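Side-chain contacts in insecticidal crystal protein Cry7Cal (PDB 5ZI1), which is an insecticidal crystal toxin that probably acts by binding receptors in the insect: residues Pro139-Tyr144 / Arg220-Met225; Val143-Ala148 / Leu227-Leu232; Thr316-Val321 / Ser444-Val449; Thr297-Arg302 / His430-Val435. All coordinates share one frame; numbering follows the deposited sequence.

Contact 1 (Pro139-Tyr144 / Arg220-Met225); sequences PLLTVY and REMTIM
Thr142 and Met225 meet at the tight part of a helix-to-helix contact inside the N-terminal domain, the alpha-helical bundle of the three-domain Cry toxins. Helix 141-165 is only just beginning here, whereas helix 208-227 is near its end. The two side chains run roughly perpendicular to each other. Because Thr142 OG1 lies beside its own backbone N (chi1 -67°), the hydroxyl faces the neighbouring helix and stands 3.5 Å from Met225 SD, while Thr142 CG2 lies 3.9 Å from that same sulfur. Met222 reaches the place by another route: its chain bends at both chi2 (-59°) and chi3 (-76°), so that a side chain leaving its helix at a slant still delivers its terminal methyl to Thr142. Away from Thr142 the packing thins. Leu141 receives that methyl alone, with Leu141 CD2 and Met222 CE 3.9 Å apart. Farther round, Glu221 is partly exposed, and its carboxylate lies near that of Glu62, a pairing of like charges that partial exposure to solvent may ease. Round the buried core, helix 54-67 adds Phe59 and Val63 against Thr142, and helix 169-202 adds Trp193 against Leu141. No hydrogen bond crosses the contact. The cost of this apolar wrapping falls on Thr142 OG1, a buried hydroxyl without a polar partner in the model, whose neighbours include Met222 CE at 3.6 Å.

Contact 2 (Val143-Ala148 / Leu227-Leu232); sequences VYAQAA and LDLLPL
Leu229 leaves its backbone with CG beside the backbone N (chi1 -75°) and is then extended, whereas Gln146 folds back at chi2 (-77°); together these torsions bring the leucine methyl CD1 up against the glutamine amide. The setting is the helical bundle of the N-terminal domain, where helix 141-165 packs on the turn that follows helix 208-227. That turn is of type I, from Leu227 to Leu230, and is closed by a backbone bond from Leu230 N to Leu227 O of 2.9 Å. It presents Leu229 to the helix as a single apolar knob. The CD1 methyl is shared by two residues one step apart: Ala145 CB lies 3.7 Å from Leu229 CD1 and gives the purely apolar part of the contact. Gln146 crosses Leu229 at about a right angle, bringing NE2 to 3.7 Å from the same methyl. Its amide is also engaged in a weak hydrogen bond from NE2 to Met225 O, which may help to orient it. Helix 13-26 lies against both residues, with Ile20 touching Gln146 and Ile21 touching Leu229. The nearest approach of all involves backbone: the carbonyl oxygen Ala145 O stands 3.4 Å from Leu229 CD1.

Contact 3 (Thr316-Val321 / Ser444-Val449); sequences TGHSVV and SGTIPV
His318 and Thr446 face each other across the interior of the beta-prism domain, the second domain of the three-domain Cry toxins, where strand 312-324 of one sheet looks onto the loop that leads into strand 448-454 of another. The polar link is a water. It lies in the plane of the imidazole, at its edge, 2.8 Å from His318 ND1, and 2.7 Å from Thr446 OG1, so one molecule joins the two sides where no direct hydrogen bond is made. The other ring nitrogen, His318 NE2, bonds to the carbonyl O of Val435 on strand 430-437, and Tyr335 stacks on the ring; together they probably restrict the ring's rotation, with ND1 directed at the water. Van der Waals contact is slight: Thr446 CG2 comes obliquely to the ring, 4.2 Å from His318 ND1. Thr316 and Gly317 both face Arg302, a classic beta bulge, and Thr316 OG1 hydrogen-bonds to the carbonyl O of Thr337, just past strand 331-336. In the opposing loop, Gly445 takes a positive phi (98°) that suits glycine just before the threonine. At the bulge itself the approach is loose, with Thr446 OG1 4.3 Å from Gly317 N.

Contact 4 (Thr297-Arg302 / His430-Val435); sequences TKINVR and HRLSYV
Ser433 OG is gripped twice, by Gln252 OE1 and more weakly by Gly451 O, and this held residue directly follows Leu432, which meets Ile299 across the interior of the beta prism. Ser433 and Tyr434 both face Gly451 and form a classic beta bulge. The extra residue shifts the alternation of the strand, so Leu432 and Val435, three positions apart, both direct their side chains at strand 294-306, while Ser433 and Tyr434 turn away. Their common target is one methyl. Ile299 sets CG1 beside its backbone N (chi1 -51°) and then runs almost fully extended (chi2 169°), which carries CD1 out from its sheet to meet both side chains. There Ile299 CD1 lies 3.8 Å from Val435 CG2, and the same methyl, Ile299 CD1, lies 4.0 Å from Leu432 CD2. Both partners cross the isoleucine at about a right angle, so the meeting is through methyl ends and not along the chains. The backbones stay well separated, with 8.0 Å between the CA atoms of Ile299 and Val435. Phe347 and Leu349 continue the apolar layer on the isoleucine side, and Leu450 and Trp452 on the leucine side. Between these two segments, cohesion therefore comes from apolar packing, while hydrogen bonds such as His318 NE2 to Val435 O tie the same two sheets close by.

How the contacts relate
The four contacts fall into two pairs, one in each of two domains. Contacts 1 and 2 have centres 8 Å apart and share Val143 and Tyr144, so they are successive turns of helix 141-165 against the end of helix 208-227 and the turn after it. Contacts 3 and 4, with centres 10 Å apart, alternate along the chain and join the same two sheets of the prism; Thr316 N and Arg302 O, 2.6 Å apart, probably form a hydrogen bond between them. Between the domains, the centres of contacts 1 and 4 are 28 Å apart, yet their segments touch where Ile224 CD1 lies 4.1 Å from His430 CE1, marking a point of the domain interface.

Contact 1 (Pro139-Tyr144 / Arg220-Met225)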
# COMPACT_ATOMS: atom_id res chain seq x y z
N PRO A 139 17.21 -9.91 -4.77
CA PRO A 139 16.51 -11.05 -4.13
C PRO A 139 16.45 -10.94 -2.61
O PRO A 139 15.61 -11.60 -2.00
CB PRO A 139 17.34 -12.27 -4.59
CG PRO A 139 18.65 -11.71 -4.97
CD PRO A 139 18.38 -10.35 -5.54
N LEU A 140 17.28 -10.10 -2.00
CA LEU A 140 17.31 -9.88 -0.56
C LEU A 140 16.42 -8.72 -0.11
O LEU A 140 16.44 -8.38 1.07
CB LEU A 140 18.74 -9.57 -0.09
CG LEU A 140 19.75 -10.70 -0.06
CD1 LEU A 140 21.14 -10.17 0.34
CD2 LEU A 140 19.27 -11.77 0.89
N LEU A 141 15.65 -8.12 -1.02
CA LEU A 141 15.02 -6.84 -0.71
C LEU A 141 14.03 -6.95 0.45
O LEU A 141 14.03 -6.10 1.35
CB LEU A 141 14.34 -6.27 -1.95
CG LEU A 141 13.77 -4.87 -1.79
CD1 LEU A 141 14.84 -3.90 -1.19
CD2 LEU A 141 13.27 -4.37 -3.14
N THR A 142 13.19 -7.99 0.46
CA THR A 142 12.19 -8.09 1.53
C THR A 142 12.85 -8.33 2.88
O THR A 142 12.44 -7.75 3.89
CB THR A 142 11.17 -9.20 1.22
OG1 THR A 142 10.39 -8.83 0.09
CG2 THR A 142 10.24 -9.37 2.37
N VAL A 143 13.89 -9.16 2.91
CA VAL A 143 14.68 -9.29 4.14
C VAL A 143 15.19 -7.93 4.59
O VAL A 143 15.13 -7.59 5.78
CB VAL A 143 15.84 -10.29 3.93
CG1 VAL A 143 16.76 -10.32 5.15
CG2 VAL A 143 15.29 -11.69 3.62
N TYR A 144 15.69 -7.13 3.65
CA TYR A 144 16.24 -5.83 4.00
C TYR A 144 15.15 -4.92 4.56
O TYR A 144 15.28 -4.37 5.66
CB TYR A 144 16.88 -5.21 2.76
CG TYR A 144 17.50 -3.86 2.99
CD1 TYR A 144 16.75 -2.71 2.88
CD2 TYR A 144 18.86 -3.74 3.27
CE1 TYR A 144 17.31 -1.46 3.07
CE2 TYR A 144 19.43 -2.50 3.46
CZ TYR A 144 18.65 -1.37 3.36
OH TYR A 144 19.21 -0.13 3.53
N ARG A 220 2.72 -6.31 -7.26
CA ARG A 220 1.68 -6.58 -6.27
C ARG A 220 2.28 -7.12 -4.99
O ARG A 220 2.02 -6.59 -3.90
CB ARG A 220 0.66 -7.58 -6.82
CG ARG A 220 -0.41 -7.90 -5.82
CD ARG A 220 -1.47 -8.82 -6.40
NE ARG A 220 -0.99 -10.20 -6.48
CZ ARG A 220 -0.64 -10.80 -7.61
NH1 ARG A 220 -0.72 -10.16 -8.77
NH2 ARG A 220 -0.21 -12.06 -7.57
N GLU A 221 3.11 -8.16 -5.09
CA GLU A 221 3.66 -8.77 -3.89
C GLU A 221 4.66 -7.85 -3.17
O GLU A 221 4.66 -7.80 -1.94
CB GLU A 221 4.30 -10.11 -4.24
CG GLU A 221 3.26 -11.19 -4.70
CD GLU A 221 3.84 -12.59 -4.69
OE1 GLU A 221 4.97 -12.74 -4.17
OE2 GLU A 221 3.18 -13.54 -5.19
N MET A 222 5.51 -7.13 -3.92
CA MET A 222 6.52 -6.28 -3.27
C MET A 222 5.93 -5.00 -2.71
O MET A 222 6.53 -4.40 -1.80
CB MET A 222 7.66 -5.93 -4.23
CG MET A 222 8.37 -7.15 -4.75
SD MET A 222 9.09 -8.11 -3.41
CE MET A 222 10.52 -7.07 -3.04
N THR A 223 4.80 -4.56 -3.24
CA THR A 223 4.02 -3.53 -2.56
C THR A 223 3.67 -3.98 -1.15
O THR A 223 3.88 -3.24 -0.18
CB THR A 223 2.76 -3.23 -3.39
OG1 THR A 223 3.16 -2.65 -4.64
CG2 THR A 223 1.82 -2.27 -2.66
N ILE A 224 3.17 -5.22 -1.03
CA ILE A 224 2.80 -5.79 0.26
C ILE A 224 4.02 -6.08 1.11
O ILE A 224 4.02 -5.86 2.32
CB ILE A 224 1.96 -7.06 0.04
CG1 ILE A 224 0.63 -6.75 -0.62
CG2 ILE A 224 1.78 -7.82 1.36
CD1 ILE A 224 -0.20 -7.99 -0.91
N MET A 225 5.06 -6.66 0.52
CA MET A 225 6.22 -7.06 1.31
C MET A 225 7.10 -5.87 1.68
O MET A 225 7.63 -5.82 2.79
CB MET A 225 7.04 -8.11 0.58
CG MET A 225 6.45 -9.52 0.69
SD MET A 225 7.54 -10.79 -0.01
CE MET A 225 7.00 -10.76 -1.71

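Contact 2 (Val143-Ala148 / Leu227-Leu232)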
# COMPACT_ATOMS: atom_id res chain seq x y z
N VAL A 143 13.89 -9.16 2.91
CA VAL A 143 14.68 -9.29 4.14
C VAL A 143 15.19 -7.93 4.59
O VAL A 143 15.13 -7.59 5.78
CB VAL A 143 15.84 -10.29 3.93
CG1 VAL A 143 16.76 -10.32 5.15
CG2 VAL A 143 15.29 -11.69 3.62
N TYR A 144 15.69 -7.13 3.65
CA TYR A 144 16.24 -5.83 4.00
C TYR A 144 15.15 -4.92 4.56
O TYR A 144 15.28 -4.37 5.66
CB TYR A 144 16.88 -5.21 2.76
CG TYR A 144 17.50 -3.86 2.99
CD1 TYR A 144 16.75 -2.71 2.88
CD2 TYR A 144 18.86 -3.74 3.27
CE1 TYR A 144 17.31 -1.46 3.07
CE2 TYR A 144 19.43 -2.50 3.46
CZ TYR A 144 18.65 -1.37 3.36
OH TYR A 144 19.21 -0.13 3.53
N ALA A 145 14.04 -4.79 3.82
CA ALA A 145 12.93 -3.95 4.26
C ALA A 145 12.45 -4.33 5.65
O ALA A 145 12.29 -3.46 6.52
CB ALA A 145 11.79 -4.04 3.26
N GLN A 146 12.25 -5.63 5.90
CA GLN A 146 11.66 -6.03 7.18
C GLN A 146 12.63 -5.82 8.34
O GLN A 146 12.21 -5.42 9.44
CB GLN A 146 11.21 -7.49 7.12
CG GLN A 146 10.13 -7.74 6.10
CD GLN A 146 8.74 -7.29 6.56
OE1 GLN A 146 8.48 -7.15 7.75
NE2 GLN A 146 7.84 -7.07 5.60
N ALA A 147 13.91 -6.09 8.13
CA ALA A 147 14.90 -5.83 9.17
C ALA A 147 15.11 -4.33 9.34
O ALA A 147 15.22 -3.84 10.47
CB ALA A 147 16.22 -6.51 8.82
N ALA A 148 15.16 -3.60 8.23
CA ALA A 148 15.19 -2.15 8.30
C ALA A 148 14.08 -1.65 9.19
O ALA A 148 14.28 -0.80 10.07
CB ALA A 148 15.07 -1.57 6.89
N LEU A 227 6.90 -2.01 0.01
CA LEU A 227 6.51 -0.61 -0.07
C LEU A 227 5.59 -0.20 1.08
O LEU A 227 5.69 0.92 1.61
CB LEU A 227 5.83 -0.29 -1.40
CG LEU A 227 6.57 -0.64 -2.68
CD1 LEU A 227 5.79 -0.09 -3.89
CD2 LEU A 227 8.01 -0.11 -2.60
N ASP A 228 4.67 -1.10 1.47
CA ASP A 228 3.73 -0.78 2.53
C ASP A 228 4.42 -0.54 3.86
O ASP A 228 3.82 0.03 4.77
CB ASP A 228 2.68 -1.91 2.67
CG ASP A 228 1.69 -1.94 1.50
OD1 ASP A 228 1.62 -0.95 0.73
OD2 ASP A 228 0.96 -2.96 1.34
N LEU A 229 5.67 -0.97 4.01
CA LEU A 229 6.46 -0.64 5.19
C LEU A 229 6.89 0.82 5.21
O LEU A 229 7.00 1.41 6.28
CB LEU A 229 7.71 -1.51 5.27
CG LEU A 229 7.62 -2.97 5.68
CD1 LEU A 229 9.04 -3.56 5.63
CD2 LEU A 229 6.99 -3.13 7.07
N LEU A 230 7.14 1.42 4.03
CA LEU A 230 7.87 2.70 3.95
C LEU A 230 7.10 3.89 4.51
O LEU A 230 7.73 4.80 5.06
CB LEU A 230 8.28 2.99 2.50
CG LEU A 230 9.17 1.91 1.87
CD1 LEU A 230 9.56 2.25 0.45
CD2 LEU A 230 10.41 1.65 2.71
N PRO A 231 5.76 3.95 4.42
CA PRO A 231 5.06 5.07 5.08
C PRO A 231 5.22 5.07 6.59
O PRO A 231 5.09 6.13 7.22
CB PRO A 231 3.60 4.87 4.67
CG PRO A 231 3.65 4.00 3.45
CD PRO A 231 4.85 3.14 3.60
N LEU A 232 5.48 3.92 7.20
CA LEU A 232 5.64 3.89 8.65
C LEU A 232 6.96 4.47 9.11
O LEU A 232 7.04 4.99 10.23
CB LEU A 232 5.51 2.46 9.15
CG LEU A 232 4.10 1.89 8.94
CD1 LEU A 232 4.10 0.38 9.05
CD2 LEU A 232 3.18 2.50 9.96

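Contact 3 (Thr316-Val321 / Ser444-Val449)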
# COMPACT_ATOMS: atom_id res chain seq x y z
N THR A 316 -18.46 -8.87 -24.07
CA THR A 316 -18.28 -7.88 -25.14
C THR A 316 -17.77 -6.55 -24.60
O THR A 316 -17.13 -5.78 -25.34
CB THR A 316 -19.62 -7.67 -25.85
OG1 THR A 316 -20.54 -7.05 -24.94
CG2 THR A 316 -20.22 -9.02 -26.31
N GLY A 317 -18.06 -6.25 -23.34
CA GLY A 317 -17.64 -5.00 -22.73
C GLY A 317 -17.97 -5.03 -21.26
O GLY A 317 -18.61 -5.96 -20.76
N HIS A 318 -17.53 -3.99 -20.56
CA HIS A 318 -17.90 -3.85 -19.16
C HIS A 318 -17.66 -2.41 -18.73
O HIS A 318 -17.00 -1.63 -19.42
CB HIS A 318 -17.14 -4.83 -18.26
CG HIS A 318 -15.72 -4.43 -17.99
ND1 HIS A 318 -14.69 -4.68 -18.88
CD2 HIS A 318 -15.16 -3.81 -16.93
CE1 HIS A 318 -13.56 -4.24 -18.36
NE2 HIS A 318 -13.81 -3.71 -17.18
N SER A 319 -18.22 -2.07 -17.58
CA SER A 319 -18.25 -0.71 -17.10
C SER A 319 -17.97 -0.72 -15.61
O SER A 319 -18.24 -1.70 -14.92
CB SER A 319 -19.59 -0.03 -17.37
OG SER A 319 -19.62 0.45 -18.70
N VAL A 320 -17.44 0.39 -15.12
CA VAL A 320 -17.05 0.49 -13.73
C VAL A 320 -17.47 1.87 -13.24
O VAL A 320 -17.23 2.87 -13.92
CB VAL A 320 -15.54 0.27 -13.56
CG1 VAL A 320 -15.03 0.93 -12.32
CG2 VAL A 320 -15.26 -1.22 -13.53
N VAL A 321 -18.12 1.91 -12.08
CA VAL A 321 -18.59 3.15 -11.49
C VAL A 321 -17.94 3.29 -10.13
O VAL A 321 -17.89 2.33 -9.35
CB VAL A 321 -20.12 3.19 -11.39
CG1 VAL A 321 -20.56 4.52 -10.76
CG2 VAL A 321 -20.75 3.02 -12.76
N SER A 444 -11.21 -12.07 -29.57
CA SER A 444 -12.48 -11.60 -29.04
C SER A 444 -12.61 -12.08 -27.61
O SER A 444 -12.04 -13.11 -27.25
CB SER A 444 -13.68 -12.14 -29.86
OG SER A 444 -14.46 -11.09 -30.41
N GLY A 445 -13.39 -11.35 -26.81
CA GLY A 445 -13.61 -11.67 -25.41
C GLY A 445 -12.73 -10.86 -24.48
O GLY A 445 -11.57 -10.62 -24.79
N THR A 446 -13.26 -10.44 -23.33
CA THR A 446 -12.50 -9.64 -22.38
C THR A 446 -11.67 -10.53 -21.47
O THR A 446 -12.20 -11.47 -20.85
CB THR A 446 -13.45 -8.79 -21.52
OG1 THR A 446 -14.22 -7.89 -22.34
CG2 THR A 446 -12.67 -8.00 -20.48
N ILE A 447 -10.38 -10.24 -21.35
CA ILE A 447 -9.56 -10.75 -20.25
C ILE A 447 -9.55 -9.68 -19.16
O ILE A 447 -8.77 -8.72 -19.25
CB ILE A 447 -8.14 -11.08 -20.70
CG1 ILE A 447 -8.15 -12.10 -21.84
CG2 ILE A 447 -7.34 -11.64 -19.55
CD1 ILE A 447 -6.76 -12.40 -22.34
N PRO A 448 -10.36 -9.81 -18.11
CA PRO A 448 -10.44 -8.76 -17.10
C PRO A 448 -9.30 -8.84 -16.09
O PRO A 448 -8.66 -9.88 -15.91
CB PRO A 448 -11.78 -9.03 -16.41
CG PRO A 448 -12.25 -10.39 -16.96
CD PRO A 448 -11.13 -10.99 -17.72
N VAL A 449 -9.03 -7.72 -15.43
CA VAL A 449 -8.05 -7.70 -14.36
C VAL A 449 -8.65 -6.95 -13.19
O VAL A 449 -9.21 -5.86 -13.37
CB VAL A 449 -6.72 -7.06 -14.79
CG1 VAL A 449 -5.63 -7.40 -13.80
CG2 VAL A 449 -6.32 -7.49 -16.17
O HOH W 1 -14.67 -5.36 -21.56

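Contact 4 (Thr297-Arg302 / His430-Val435)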
# COMPACT_ATOMS: atom_id res chain seq x y z
N THR A 297 -18.53 1.40 -6.78
CA THR A 297 -19.94 1.30 -6.45
C THR A 297 -20.76 0.44 -7.40
O THR A 297 -21.87 0.05 -7.04
CB THR A 297 -20.57 2.70 -6.38
OG1 THR A 297 -20.58 3.29 -7.69
CG2 THR A 297 -19.73 3.61 -5.46
N LYS A 298 -20.25 0.11 -8.59
CA LYS A 298 -21.03 -0.69 -9.54
C LYS A 298 -20.09 -1.35 -10.55
O LYS A 298 -19.05 -0.80 -10.88
CB LYS A 298 -22.07 0.16 -10.28
CG LYS A 298 -23.50 0.03 -9.76
CD LYS A 298 -24.33 1.28 -10.07
CE LYS A 298 -24.37 1.62 -11.56
NZ LYS A 298 -24.72 3.06 -11.78
N ILE A 299 -20.48 -2.53 -11.03
CA ILE A 299 -19.84 -3.17 -12.17
C ILE A 299 -20.92 -3.70 -13.10
O ILE A 299 -21.81 -4.43 -12.66
CB ILE A 299 -18.92 -4.34 -11.78
CG1 ILE A 299 -17.92 -3.96 -10.70
CG2 ILE A 299 -18.19 -4.86 -13.01
CD1 ILE A 299 -17.21 -5.17 -10.14
N ASN A 300 -20.82 -3.38 -14.38
CA ASN A 300 -21.69 -3.98 -15.37
C ASN A 300 -20.87 -4.83 -16.33
O ASN A 300 -19.78 -4.43 -16.75
CB ASN A 300 -22.47 -2.93 -16.14
CG ASN A 300 -23.35 -3.56 -17.24
OD1 ASN A 300 -23.14 -3.35 -18.44
ND2 ASN A 300 -24.32 -4.37 -16.82
N VAL A 301 -21.39 -6.00 -16.68
CA VAL A 301 -20.77 -6.86 -17.69
C VAL A 301 -21.78 -7.09 -18.81
O VAL A 301 -22.96 -7.33 -18.55
CB VAL A 301 -20.28 -8.19 -17.09
CG1 VAL A 301 -19.94 -9.20 -18.18
CG2 VAL A 301 -19.10 -7.95 -16.20
N ARG A 302 -21.31 -6.98 -20.05
CA ARG A 302 -22.07 -7.37 -21.23
C ARG A 302 -21.36 -8.53 -21.90
O ARG A 302 -20.14 -8.49 -22.09
CB ARG A 302 -22.23 -6.24 -22.24
CG ARG A 302 -22.99 -5.05 -21.73
CD ARG A 302 -24.34 -5.42 -21.21
NE ARG A 302 -25.31 -4.41 -21.61
CZ ARG A 302 -25.88 -3.54 -20.78
NH1 ARG A 302 -25.60 -3.57 -19.48
NH2 ARG A 302 -26.74 -2.64 -21.26
N HIS A 430 -7.80 -6.29 1.95
CA HIS A 430 -8.04 -5.63 0.68
C HIS A 430 -9.51 -5.73 0.29
O HIS A 430 -10.23 -6.64 0.71
CB HIS A 430 -7.13 -6.21 -0.42
CG HIS A 430 -5.68 -5.86 -0.27
ND1 HIS A 430 -4.81 -6.59 0.52
CD2 HIS A 430 -4.94 -4.85 -0.79
CE1 HIS A 430 -3.60 -6.05 0.47
NE2 HIS A 430 -3.66 -4.99 -0.32
N ARG A 431 -9.94 -4.79 -0.54
CA ARG A 431 -11.30 -4.73 -1.04
C ARG A 431 -11.24 -4.46 -2.53
O ARG A 431 -10.32 -3.79 -3.01
CB ARG A 431 -12.14 -3.63 -0.34
CG ARG A 431 -11.96 -2.26 -0.97
CD ARG A 431 -12.84 -1.18 -0.39
NE ARG A 431 -12.55 -0.90 1.01
CZ ARG A 431 -11.48 -0.22 1.44
NH1 ARG A 431 -10.57 0.22 0.57
NH2 ARG A 431 -11.32 -0.01 2.73
N LEU A 432 -12.21 -4.99 -3.27
CA LEU A 432 -12.20 -4.80 -4.71
C LEU A 432 -12.43 -3.34 -5.03
O LEU A 432 -13.26 -2.67 -4.41
CB LEU A 432 -13.28 -5.66 -5.37
CG LEU A 432 -13.39 -5.71 -6.90
CD1 LEU A 432 -12.20 -6.41 -7.56
CD2 LEU A 432 -14.67 -6.47 -7.27
N SER A 433 -11.67 -2.83 -6.00
CA SER A 433 -11.80 -1.43 -6.36
C SER A 433 -11.93 -1.18 -7.85
O SER A 433 -12.42 -0.11 -8.23
CB SER A 433 -10.62 -0.61 -5.81
OG SER A 433 -9.35 -1.16 -6.18
N TYR A 434 -11.54 -2.12 -8.71
CA TYR A 434 -11.51 -1.78 -10.12
C TYR A 434 -11.64 -3.06 -10.93
O TYR A 434 -11.41 -4.16 -10.43
CB TYR A 434 -10.22 -1.01 -10.49
CG TYR A 434 -10.40 -0.20 -11.75
CD1 TYR A 434 -10.99 1.06 -11.70
CD2 TYR A 434 -10.04 -0.71 -12.99
CE1 TYR A 434 -11.22 1.80 -12.85
CE2 TYR A 434 -10.26 0.03 -14.16
CZ TYR A 434 -10.85 1.29 -14.07
OH TYR A 434 -11.07 2.05 -15.20
N VAL A 435 -12.00 -2.90 -12.20
CA VAL A 435 -11.92 -3.98 -13.19
C VAL A 435 -11.37 -3.37 -14.47
O VAL A 435 -12.09 -2.64 -15.17
CB VAL A 435 -13.27 -4.65 -13.48
CG1 VAL A 435 -13.02 -5.91 -14.33
CG2 VAL A 435 -14.05 -4.96 -12.19